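Local atomic coordinates of glycoside hydrolase family 15, cellulose signaling associated protein envoy (Hypocrea jecorina, PDB entry 4WUJ), a protein that senses blue light through a flavin mononucleotide held in its LOV domain and integrates light with oxidative-stress signalling in the fungus. Residues S10-M15 against I52-P57; V38-C43 against F139-Q144; H104-V109 against T126-W131. All blocks are in the same frame, centred on the assembly; numbering follows the deposited sequence.

Contact 1 of 3, residues S10-M15 against I52-P57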
loop_
_atom_site.group_PDB
_atom_site.type_symbol
_atom_site.label_atom_id
_atom_site.label_comp_id
_atom_site.label_asym_id
_atom_site.label_seq_id
_atom_site.Cartn_x
_atom_site.Cartn_y
_atom_site.Cartn_z
ATOM N N SER C 10 -11.913 -0.248 1.294
ATOM C CA SER C 10 -12.490 -0.357 -0.070
ATOM C C SER C 10 -13.038 -1.760 -0.355
ATOM O O SER C 10 -13.716 -1.965 -1.355
ATOM C CB SER C 10 -11.425 -0.056 -1.138
ATOM O OG SER C 10 -10.532 -1.150 -1.244
ATOM N N GLY C 11 -12.729 -2.730 0.506
ATOM C CA GLY C 11 -13.168 -4.098 0.291
ATOM C C GLY C 11 -12.241 -4.886 -0.596
ATOM O O GLY C 11 -12.341 -6.110 -0.677
ATOM N N ILE C 12 -11.363 -4.177 -1.301
ATOM C CA ILE C 12 -10.480 -4.784 -2.268
ATOM C C ILE C 12 -9.196 -5.217 -1.615
ATOM O O ILE C 12 -8.628 -4.484 -0.814
ATOM C CB ILE C 12 -10.144 -3.761 -3.346
ATOM C CG1 ILE C 12 -11.406 -3.440 -4.188
ATOM C CG2 ILE C 12 -9.041 -4.263 -4.211
ATOM C CD1 ILE C 12 -11.246 -2.227 -5.044
ATOM N N ASP C 13 -8.720 -6.401 -1.972
ATOM C CA ASP C 13 -7.480 -6.919 -1.412
ATOM C C ASP C 13 -6.292 -6.475 -2.250
ATOM O O ASP C 13 -5.662 -7.276 -2.934
ATOM C CB ASP C 13 -7.522 -8.444 -1.307
ATOM C CG ASP C 13 -6.311 -9.014 -0.558
ATOM O OD1 ASP C 13 -5.540 -8.214 0.002
ATOM O OD2 ASP C 13 -6.136 -10.254 -0.523
ATOM N N VAL C 14 -5.984 -5.190 -2.186
ATOM C CA VAL C 14 -4.926 -4.640 -3.016
ATOM C C VAL C 14 -3.622 -5.369 -2.760
ATOM O O VAL C 14 -2.848 -5.673 -3.683
ATOM C CB VAL C 14 -4.743 -3.125 -2.794
ATOM C CG1 VAL C 14 -3.664 -2.562 -3.675
ATOM C CG2 VAL C 14 -6.070 -2.392 -3.066
ATOM N N MET C 15 -3.365 -5.690 -1.508
ATOM C CA MET C 15 -2.052 -6.185 -1.210
ATOM C C MET C 15 -1.980 -7.660 -1.634
ATOM O O MET C 15 -0.924 -8.114 -2.099
ATOM C CB MET C 15 -1.670 -5.868 0.245
ATOM C CG MET C 15 -2.014 -4.369 0.663
ATOM S SD MET C 15 -0.726 -3.075 0.489
ATOM C CE MET C 15 -0.424 -2.613 2.193
ATOM N N ILE C 52 -10.988 3.670 -13.595
ATOM C CA ILE C 52 -10.401 3.493 -12.257
ATOM C C ILE C 52 -11.478 3.016 -11.266
ATOM O O ILE C 52 -12.539 3.641 -11.147
ATOM C CB ILE C 52 -9.798 4.792 -11.735
ATOM C CG1 ILE C 52 -8.617 5.212 -12.580
ATOM C CG2 ILE C 52 -9.321 4.639 -10.264
ATOM C CD1 ILE C 52 -8.317 6.689 -12.411
ATOM N N VAL C 53 -11.208 1.895 -10.593
ATOM C CA VAL C 53 -12.100 1.407 -9.548
ATOM C C VAL C 53 -11.472 1.544 -8.163
ATOM O O VAL C 53 -12.152 1.374 -7.151
ATOM C CB VAL C 53 -12.553 -0.044 -9.793
ATOM C CG1 VAL C 53 -13.335 -0.123 -11.086
ATOM C CG2 VAL C 53 -11.408 -0.985 -9.850
ATOM N N TYR C 54 -10.173 1.858 -8.135
ATOM C CA TYR C 54 -9.439 2.114 -6.904
ATOM C C TYR C 54 -8.167 2.895 -7.195
ATOM O O TYR C 54 -7.398 2.512 -8.103
ATOM C CB TYR C 54 -9.050 0.779 -6.235
ATOM C CG TYR C 54 -8.203 0.951 -5.005
ATOM C CD1 TYR C 54 -6.802 1.021 -5.080
ATOM C CD2 TYR C 54 -8.801 1.070 -3.740
ATOM C CE1 TYR C 54 -6.025 1.188 -3.917
ATOM C CE2 TYR C 54 -8.038 1.227 -2.596
ATOM C CZ TYR C 54 -6.659 1.305 -2.684
ATOM O OH TYR C 54 -5.966 1.488 -1.510
ATOM N N ALA C 55 -7.925 3.948 -6.408
ATOM C CA ALA C 55 -6.629 4.620 -6.378
ATOM C C ALA C 55 -6.130 4.721 -4.918
ATOM O O ALA C 55 -6.923 4.987 -3.979
ATOM C CB ALA C 55 -6.739 5.979 -6.985
ATOM N N SER C 56 -4.830 4.498 -4.727
ATOM C CA SER C 56 -4.225 4.507 -3.387
ATOM C C SER C 56 -4.116 5.925 -2.808
ATOM O O SER C 56 -4.212 6.897 -3.539
ATOM C CB SER C 56 -2.812 3.928 -3.451
ATOM O OG SER C 56 -2.020 4.683 -4.363
ATOM N N PRO C 57 -3.934 6.044 -1.476
ATOM C CA PRO C 57 -3.540 7.350 -0.911
ATOM C C PRO C 57 -2.336 7.997 -1.645
ATOM O O PRO C 57 -2.309 9.194 -1.928
ATOM C CB PRO C 57 -3.161 7.005 0.560
ATOM C CG PRO C 57 -4.036 5.753 0.852
ATOM C CD PRO C 57 -4.037 4.984 -0.452
#
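Val-14, in the first turn of helix 14-22, lays its CG2 methyl over one face of the Tyr-54 ring, and here the contact is most deeply buried. The methyl stands 3.9 Å from the centroid of that ring and 18° off its normal, a CH-pi contact displaced toward the rim, so that Val-14 CG2 comes within 3.7 Å of Tyr-54 CE1. The two buried side chains meet tip to tip, with Tyr-54 CG anti to its backbone N (chi1 176°). Nearer the root of the tyrosine, Ile-12 slides past in the opposite direction and sets CD1 3.9 Å from Tyr-54 CB. Tyr-54 belongs to strand 52-55 of the PAS-fold sheet; with Val-53 it faces Leu-42 across a classic beta bulge. Leu-40 and Leu-42 of the next strand continue the apolar bed under Val-14 and Ile-12.

Toward solvent the packing thins. Ser-10, partly exposed, comes obliquely to the ring, its OG 3.7 Å from Tyr-54 CE2, and no hydrogen bond joins the two segments. That hydroxyl is spent elsewhere: it accepts from Ile-12 N at 3.1 Å, closing an ST turn, and bonds to Asp-35 of the second subunit. Gly-11, exposed, rounds the turn at a phi of 86°, where a CB would jam against the carbonyl O of Ser-10. The phenol OH likewise looks across the dimer, bonded to Cys-36 N of the second subunit. Asp-13 caps the helix through a bond from Gly-16 N to OD1, which also pairs with Leu-34 N of the second subunit.

Contact 2 of 3, residues V38-C43 against F139-Q144. With FMN (flavin mononucleotide), chain I.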
loop_
_atom_site.group_PDB
_atom_site.type_symbol
_atom_site.label_atom_id
_atom_site.label_comp_id
_atom_site.label_asym_id
_atom_site.label_seq_id
_atom_site.Cartn_x
_atom_site.Cartn_y
_atom_site.Cartn_z
ATOM N N VAL C 38 3.047 3.978 -2.125
ATOM C CA VAL C 38 3.151 3.862 -3.580
ATOM C C VAL C 38 1.876 4.420 -4.247
ATOM O O VAL C 38 0.780 4.245 -3.742
ATOM C CB VAL C 38 3.386 2.396 -4.059
ATOM C CG1 VAL C 38 2.188 1.531 -3.816
ATOM C CG2 VAL C 38 3.703 2.356 -5.558
ATOM N N SER C 39 2.032 5.157 -5.340
ATOM C CA SER C 39 0.871 5.600 -6.095
ATOM C C SER C 39 0.375 4.449 -6.987
ATOM O O SER C 39 1.147 3.839 -7.752
ATOM C CB SER C 39 1.186 6.835 -6.889
ATOM O OG SER C 39 0.267 7.001 -7.937
ATOM N N LEU C 40 -0.897 4.112 -6.846
ATOM C CA LEU C 40 -1.433 2.900 -7.464
ATOM C C LEU C 40 -2.843 3.132 -7.934
ATOM O O LEU C 40 -3.634 3.765 -7.227
ATOM C CB LEU C 40 -1.437 1.742 -6.487
ATOM C CG LEU C 40 -1.985 0.406 -6.978
ATOM C CD1 LEU C 40 -1.253 -0.755 -6.306
ATOM C CD2 LEU C 40 -3.489 0.300 -6.755
ATOM N N THR C 41 -3.134 2.662 -9.150
ATOM C CA THR C 41 -4.492 2.642 -9.660
ATOM C C THR C 41 -4.826 1.212 -10.065
ATOM O O THR C 41 -3.959 0.407 -10.442
ATOM C CB THR C 41 -4.723 3.624 -10.859
ATOM O OG1 THR C 41 -3.973 3.192 -12.004
ATOM C CG2 THR C 41 -4.310 5.026 -10.499
ATOM N N LEU C 42 -6.094 0.895 -9.930
ATOM C CA LEU C 42 -6.636 -0.365 -10.368
ATOM C C LEU C 42 -7.767 -0.007 -11.342
ATOM O O LEU C 42 -8.674 0.797 -11.014
ATOM C CB LEU C 42 -7.183 -1.127 -9.170
ATOM C CG LEU C 42 -7.580 -2.583 -9.295
ATOM C CD1 LEU C 42 -6.500 -3.489 -9.880
ATOM C CD2 LEU C 42 -7.922 -3.016 -7.869
ATOM N N CYS C 43 -7.703 -0.592 -12.533
ATOM C CA CYS C 43 -8.672 -0.286 -13.589
ATOM C C CYS C 43 -9.321 -1.562 -14.055
ATOM O O CYS C 43 -8.652 -2.579 -14.196
ATOM C CB CYS C 43 -7.992 0.410 -14.754
ATOM S SG CYS C 43 -7.347 2.061 -14.351
ATOM N N PHE C 139 -8.425 -7.022 -14.878
ATOM C CA PHE C 139 -7.994 -5.743 -14.315
ATOM C C PHE C 139 -6.552 -5.427 -14.710
ATOM O O PHE C 139 -5.795 -6.282 -15.153
ATOM C CB PHE C 139 -8.130 -5.739 -12.780
ATOM C CG PHE C 139 -9.553 -5.793 -12.304
ATOM C CD1 PHE C 139 -10.285 -6.968 -12.404
ATOM C CD2 PHE C 139 -10.161 -4.670 -11.750
ATOM C CE1 PHE C 139 -11.606 -7.015 -11.962
ATOM C CE2 PHE C 139 -11.477 -4.705 -11.323
ATOM C CZ PHE C 139 -12.198 -5.879 -11.418
ATOM N N ALA C 140 -6.196 -4.172 -14.529
ATOM C CA ALA C 140 -4.863 -3.712 -14.767
ATOM C C ALA C 140 -4.503 -2.917 -13.540
ATOM O O ALA C 140 -5.329 -2.154 -13.018
ATOM C CB ALA C 140 -4.800 -2.833 -16.016
ATOM N N VAL C 141 -3.282 -3.136 -13.070
ATOM C CA VAL C 141 -2.714 -2.392 -11.962
ATOM C C VAL C 141 -1.669 -1.492 -12.523
ATOM O O VAL C 141 -0.756 -1.959 -13.197
ATOM C CB VAL C 141 -1.966 -3.306 -10.967
ATOM C CG1 VAL C 141 -1.364 -2.447 -9.845
ATOM C CG2 VAL C 141 -2.875 -4.370 -10.461
ATOM N N GLY C 142 -1.798 -0.216 -12.236
ATOM C CA GLY C 142 -0.783 0.749 -12.549
ATOM C C GLY C 142 -0.086 1.289 -11.305
ATOM O O GLY C 142 -0.719 1.541 -10.266
ATOM N N LEU C 143 1.237 1.429 -11.425
ATOM C CA LEU C 143 2.069 2.027 -10.406
ATOM C C LEU C 143 2.652 3.269 -11.015
ATOM O O LEU C 143 3.269 3.193 -12.087
ATOM C CB LEU C 143 3.195 1.081 -9.998
ATOM C CG LEU C 143 2.778 -0.250 -9.395
ATOM C CD1 LEU C 143 4.024 -1.042 -8.893
ATOM C CD2 LEU C 143 1.816 -0.008 -8.252
ATOM N N GLN C 144 2.391 4.409 -10.385
ATOM C CA GLN C 144 2.973 5.690 -10.766
ATOM C C GLN C 144 4.051 6.131 -9.725
ATOM O O GLN C 144 4.022 5.703 -8.546
ATOM C CB GLN C 144 1.922 6.790 -10.788
ATOM C CG GLN C 144 0.739 6.585 -11.732
ATOM C CD GLN C 144 -0.353 5.658 -11.233
ATOM O OE1 GLN C 144 -0.486 5.349 -10.015
ATOM N NE2 GLN C 144 -1.160 5.191 -12.193
HETATM N N1 FMN I . -1.418 7.022 -18.432
HETATM C C2 FMN I . -0.681 8.064 -17.912
HETATM O O2 FMN I . -0.343 9.005 -18.628
HETATM N N3 FMN I . -0.330 8.064 -16.564
HETATM C C4 FMN I . -0.687 7.033 -15.730
HETATM O O4 FMN I . -0.370 7.085 -14.545
HETATM C C4A FMN I . -1.437 5.966 -16.245
HETATM N N5 FMN I . -1.832 4.917 -15.426
HETATM C C5A FMN I . -2.548 3.874 -15.941
HETATM C C6 FMN I . -2.902 2.843 -15.092
HETATM C C7 FMN I . -3.655 1.781 -15.563
HETATM C C7M FMN I . -4.002 0.683 -14.607
HETATM C C8 FMN I . -4.046 1.754 -16.922
HETATM C C8M FMN I . -4.863 0.599 -17.446
HETATM C C9 FMN I . -3.665 2.796 -17.778
HETATM C C9A FMN I . -2.918 3.864 -17.293
HETATM N N10 FMN I . -2.536 4.926 -18.120
HETATM C C10 FMN I . -1.799 5.972 -17.598
HETATM C "C1'" FMN I . -2.825 4.994 -19.604
HETATM C "C2'" FMN I . -4.165 5.513 -20.070
HETATM O "O2'" FMN I . -5.143 5.172 -19.115
HETATM C "C3'" FMN I . -4.436 4.943 -21.493
HETATM O "O3'" FMN I . -4.395 3.520 -21.482
HETATM C "C4'" FMN I . -3.388 5.471 -22.501
HETATM O "O4'" FMN I . -3.557 6.867 -22.624
HETATM C "C5'" FMN I . -3.450 4.777 -23.874
HETATM O "O5'" FMN I . -4.782 4.758 -24.355
HETATM P P FMN I . -5.367 5.971 -25.210
HETATM O O1P FMN I . -6.832 5.631 -25.432
HETATM O O2P FMN I . -5.291 7.310 -24.560
HETATM O O3P FMN I . -4.650 6.033 -26.518
HETATM O O HOH W 1 4.515 6.183 -5.849
#
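Ser-39 OG donates to Gln-144 OE1 at 2.8 Å, lying in the carbonyl plane on a lone pair, and so fixes which way the amide is turned. The opposite end, Gln-144 NE2, is left facing the flavin: it donates to FMN O4 at 3.1 Å and weakly to FMN N5 at 3.3 Å, with another weak bond to Thr-41 OG1. The chain is bent at chi2 (80°), and the glutamine side chain crosses that of Thr-41 at about a right angle. A leucine here would remove the amide, and would probably cost O4 and N5 their shared donor and Ser-39 OG its acceptor.

Behind these side chains run two adjacent inner strands of the antiparallel PAS sheet. Thr-41 with Gly-142 and Cys-43 with Ala-140 are hydrogen-bonded pairs, each closed by two backbone bonds, Gly-142 N to Thr-41 O at 2.9 Å among them. Their face lines one side of the flavin pocket of the LOV domain. Gly-142 has no side chain, and a CB at this position would clash with FMN C6, while Cys-43 SG rests 3.6 Å from FMN C7M and Ala-140 CB touches the flavin's other methyl, C8M.

The reverse face is apolar. Leu-40 and Leu-143 lie side by side, with Leu-40 CD1 3.7 Å from Leu-143 CD2, and the Leu-42 side chain crosses Val-141 obliquely, CD1 3.8 Å from Val-141 CG2. Helix 14-22 covers this layer through Ile-17, Leu-18 and Ile-21.

Contact 3 of 3, residues H104-V109 against T126-W131. With FMN (flavin mononucleotide), chain I.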
loop_
_atom_site.group_PDB
_atom_site.type_symbol
_atom_site.label_atom_id
_atom_site.label_comp_id
_atom_site.label_asym_id
_atom_site.label_seq_id
_atom_site.Cartn_x
_atom_site.Cartn_y
_atom_site.Cartn_z
ATOM N N HIS C 104 -2.606 -7.488 -22.939
ATOM C CA HIS C 104 -2.411 -7.981 -21.564
ATOM C C HIS C 104 -0.926 -8.178 -21.247
ATOM O O HIS C 104 -0.549 -9.159 -20.616
ATOM C CB HIS C 104 -3.153 -9.288 -21.342
ATOM C CG HIS C 104 -4.619 -9.182 -21.581
ATOM N ND1 HIS C 104 -5.498 -10.196 -21.274
ATOM C CD2 HIS C 104 -5.366 -8.177 -22.094
ATOM C CE1 HIS C 104 -6.725 -9.818 -21.590
ATOM N NE2 HIS C 104 -6.669 -8.596 -22.088
ATOM N N GLN C 105 -0.092 -7.247 -21.699
ATOM C CA GLN C 105 1.336 -7.320 -21.472
ATOM C C GLN C 105 1.757 -6.291 -20.450
ATOM O O GLN C 105 1.318 -5.136 -20.496
ATOM C CB GLN C 105 2.121 -7.019 -22.758
ATOM C CG GLN C 105 2.184 -8.129 -23.790
ATOM C CD GLN C 105 2.635 -7.604 -25.136
ATOM O OE1 GLN C 105 2.991 -6.422 -25.266
ATOM N NE2 GLN C 105 2.618 -8.466 -26.149
ATOM N N GLU C 106 2.663 -6.713 -19.574
ATOM C CA GLU C 106 3.380 -5.810 -18.689
ATOM C C GLU C 106 3.995 -4.756 -19.546
ATOM O O GLU C 106 4.421 -5.051 -20.658
ATOM C CB GLU C 106 4.524 -6.542 -17.983
ATOM C CG GLU C 106 4.069 -7.467 -16.899
ATOM C CD GLU C 106 5.172 -8.396 -16.423
ATOM O OE1 GLU C 106 6.327 -7.926 -16.206
ATOM O OE2 GLU C 106 4.851 -9.598 -16.253
ATOM N N VAL C 107 4.111 -3.548 -19.013
ATOM C CA VAL C 107 4.767 -2.496 -19.723
ATOM C C VAL C 107 5.232 -1.459 -18.765
ATOM O O VAL C 107 4.597 -1.182 -17.743
ATOM C CB VAL C 107 3.812 -1.829 -20.737
ATOM C CG1 VAL C 107 2.539 -1.342 -20.035
ATOM C CG2 VAL C 107 4.491 -0.686 -21.454
ATOM N N GLN C 108 6.356 -0.859 -19.088
ATOM C CA GLN C 108 6.848 0.213 -18.261
ATOM C C GLN C 108 7.416 1.266 -19.162
ATOM O O GLN C 108 8.309 0.990 -19.984
ATOM C CB GLN C 108 7.883 -0.298 -17.247
ATOM C CG GLN C 108 8.521 0.788 -16.423
ATOM C CD GLN C 108 9.516 0.231 -15.401
ATOM O OE1 GLN C 108 10.534 -0.368 -15.758
ATOM N NE2 GLN C 108 9.201 0.393 -14.127
ATOM N N VAL C 109 6.887 2.469 -19.006
ATOM C CA VAL C 109 7.313 3.604 -19.774
ATOM C C VAL C 109 7.436 4.793 -18.860
ATOM O O VAL C 109 7.027 4.776 -17.709
ATOM C CB VAL C 109 6.268 3.990 -20.880
ATOM C CG1 VAL C 109 5.758 2.751 -21.597
ATOM C CG2 VAL C 109 5.117 4.785 -20.276
ATOM N N THR C 126 4.102 1.917 -14.582
ATOM C CA THR C 126 4.169 0.492 -14.913
ATOM C C THR C 126 2.762 -0.072 -14.883
ATOM O O THR C 126 2.047 0.128 -13.905
ATOM C CB THR C 126 4.936 -0.313 -13.842
ATOM O OG1 THR C 126 6.238 0.226 -13.673
ATOM C CG2 THR C 126 5.024 -1.783 -14.229
ATOM N N ILE C 127 2.386 -0.838 -15.898
ATOM C CA ILE C 127 1.071 -1.412 -15.948
ATOM C C ILE C 127 1.192 -2.901 -16.023
ATOM O O ILE C 127 1.896 -3.444 -16.875
ATOM C CB ILE C 127 0.274 -0.817 -17.147
ATOM C CG1 ILE C 127 0.283 0.703 -17.015
ATOM C CG2 ILE C 127 -1.143 -1.378 -17.174
ATOM C CD1 ILE C 127 -0.238 1.489 -18.157
ATOM N N LEU C 128 0.524 -3.572 -15.106
ATOM C CA LEU C 128 0.525 -5.016 -15.067
ATOM C C LEU C 128 -0.890 -5.589 -15.220
ATOM O O LEU C 128 -1.849 -5.027 -14.720
ATOM C CB LEU C 128 1.159 -5.479 -13.749
ATOM C CG LEU C 128 2.564 -4.891 -13.531
ATOM C CD1 LEU C 128 2.564 -3.634 -12.676
ATOM C CD2 LEU C 128 3.438 -5.922 -12.912
ATOM N N PRO C 129 -1.012 -6.723 -15.915
ATOM C CA PRO C 129 -2.257 -7.474 -16.068
ATOM C C PRO C 129 -2.585 -8.362 -14.875
ATOM O O PRO C 129 -1.678 -8.929 -14.271
ATOM C CB PRO C 129 -1.951 -8.384 -17.255
ATOM C CG PRO C 129 -0.452 -8.679 -17.082
ATOM C CD PRO C 129 0.088 -7.320 -16.695
ATOM N N LEU C 130 -3.873 -8.494 -14.562
ATOM C CA LEU C 130 -4.350 -9.512 -13.632
ATOM C C LEU C 130 -5.044 -10.648 -14.382
ATOM O O LEU C 130 -5.211 -10.586 -15.600
ATOM C CB LEU C 130 -5.351 -8.906 -12.644
ATOM C CG LEU C 130 -4.776 -8.514 -11.297
ATOM C CD1 LEU C 130 -3.561 -7.593 -11.505
ATOM C CD2 LEU C 130 -5.860 -7.865 -10.407
ATOM N N TRP C 131 -5.444 -11.683 -13.645
ATOM C CA TRP C 131 -6.294 -12.744 -14.190
ATOM C C TRP C 131 -7.777 -12.460 -13.871
ATOM O O TRP C 131 -8.097 -11.759 -12.897
ATOM C CB TRP C 131 -5.848 -14.130 -13.670
ATOM C CG TRP C 131 -6.167 -14.459 -12.199
ATOM C CD1 TRP C 131 -7.385 -14.340 -11.565
ATOM C CD2 TRP C 131 -5.255 -15.005 -11.208
ATOM N NE1 TRP C 131 -7.278 -14.753 -10.247
ATOM C CE2 TRP C 131 -5.991 -15.168 -10.004
ATOM C CE3 TRP C 131 -3.891 -15.360 -11.220
ATOM C CZ2 TRP C 131 -5.402 -15.674 -8.817
ATOM C CZ3 TRP C 131 -3.305 -15.862 -10.030
ATOM C CH2 TRP C 131 -4.065 -16.013 -8.853
HETATM N N1 FMN I . -1.418 7.022 -18.432
HETATM C C2 FMN I . -0.681 8.064 -17.912
HETATM O O2 FMN I . -0.343 9.005 -18.628
HETATM N N3 FMN I . -0.330 8.064 -16.564
HETATM C C4 FMN I . -0.687 7.033 -15.730
HETATM O O4 FMN I . -0.370 7.085 -14.545
HETATM C C4A FMN I . -1.437 5.966 -16.245
HETATM N N5 FMN I . -1.832 4.917 -15.426
HETATM C C5A FMN I . -2.548 3.874 -15.941
HETATM C C6 FMN I . -2.902 2.843 -15.092
HETATM C C7 FMN I . -3.655 1.781 -15.563
HETATM C C7M FMN I . -4.002 0.683 -14.607
HETATM C C8 FMN I . -4.046 1.754 -16.922
HETATM C C8M FMN I . -4.863 0.599 -17.446
HETATM C C9 FMN I . -3.665 2.796 -17.778
HETATM C C9A FMN I . -2.918 3.864 -17.293
HETATM N N10 FMN I . -2.536 4.926 -18.120
HETATM C C10 FMN I . -1.799 5.972 -17.598
HETATM C "C1'" FMN I . -2.825 4.994 -19.604
HETATM C "C2'" FMN I . -4.165 5.513 -20.070
HETATM O "O2'" FMN I . -5.143 5.172 -19.115
HETATM C "C3'" FMN I . -4.436 4.943 -21.493
HETATM O "O3'" FMN I . -4.395 3.520 -21.482
HETATM C "C4'" FMN I . -3.388 5.471 -22.501
HETATM O "O4'" FMN I . -3.557 6.867 -22.624
HETATM C "C5'" FMN I . -3.450 4.777 -23.874
HETATM O "O5'" FMN I . -4.782 4.758 -24.355
HETATM P P FMN I . -5.367 5.971 -25.210
HETATM O O1P FMN I . -6.832 5.631 -25.432
HETATM O O2P FMN I . -5.291 7.310 -24.560
HETATM O O3P FMN I . -4.650 6.033 -26.518
#
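Gln-108 leaves strand 107-114 fully extended, CG anti to the backbone N (chi1 175°) and CD anti again beyond it (chi2 178°), and runs obliquely across Thr-126 on the neighbouring strand. Each step along it meets the same atom. CB lies 4.0 Å from Thr-126 OG1, CG comes closer, CD passes at much the same range, and at the tip Gln-108 NE2 donates to Thr-126 OG1 at 3.0 Å, a weak bond bent to 132°. The threonine hydroxyl has a stronger partner in Tyr-7 OH of the second subunit, so this corner of the sheet borders the dimer interface.

The two strands form the beta hairpin 107-114/120-129 of the PAS sheet. Val-107 and Ile-127 make a hydrogen-bonded antiparallel pair; the bond from Ile-127 N to Val-107 O, 2.9 Å long, runs nearly along the C=O axis. Their side chains lie side by side and point the same way, Val-107 CG1 packing on Ile-127 CB at 3.7 Å. From there Ile-127 extends its CD1 to the flavin, 3.7 Å from FMN C9A, while Met-97 of helix 92-103 touches the same side chain. Before the strand, Glu-106 CG lies 4.0 Å from Pro-129 CD, and its carboxylate goes on to a salt bridge with Arg-24 and a bond from Thr-28 N. His-104, closing helix 92-103 in a Schellman motif, rests its carbonyl O against Pro-129 CG.

Polar groups thus tie strand to strand, to the loop holding Thr-28 and to the second subunit, whereas the flavin receives carbon alone from Ile-127, a contact of shape without a hydrogen bond.

In the fold
All three contacts reach one antiparallel sheet of the PAS domain, whose strands run in the order 52-55, 39-44, 139-144, 120-129, 107-114. Contact 2 joins the second and third and lies near the centre of the chain; contact 1 brings the N-terminal segment to the first, its centre 9 Å away, and contact 3 pairs the last two, 10 Å away on the other flank. Contacts 1 and 3 are about 17 Å apart between centres and do not touch. Along the chain contacts 1 and 2 alternate, while both segments of contact 3 fall between those of contact 2. Contacts 2 and 3 share the flavin, and all three touch the second subunit, consistent with a route between chromophore and dimer partner through this sheet.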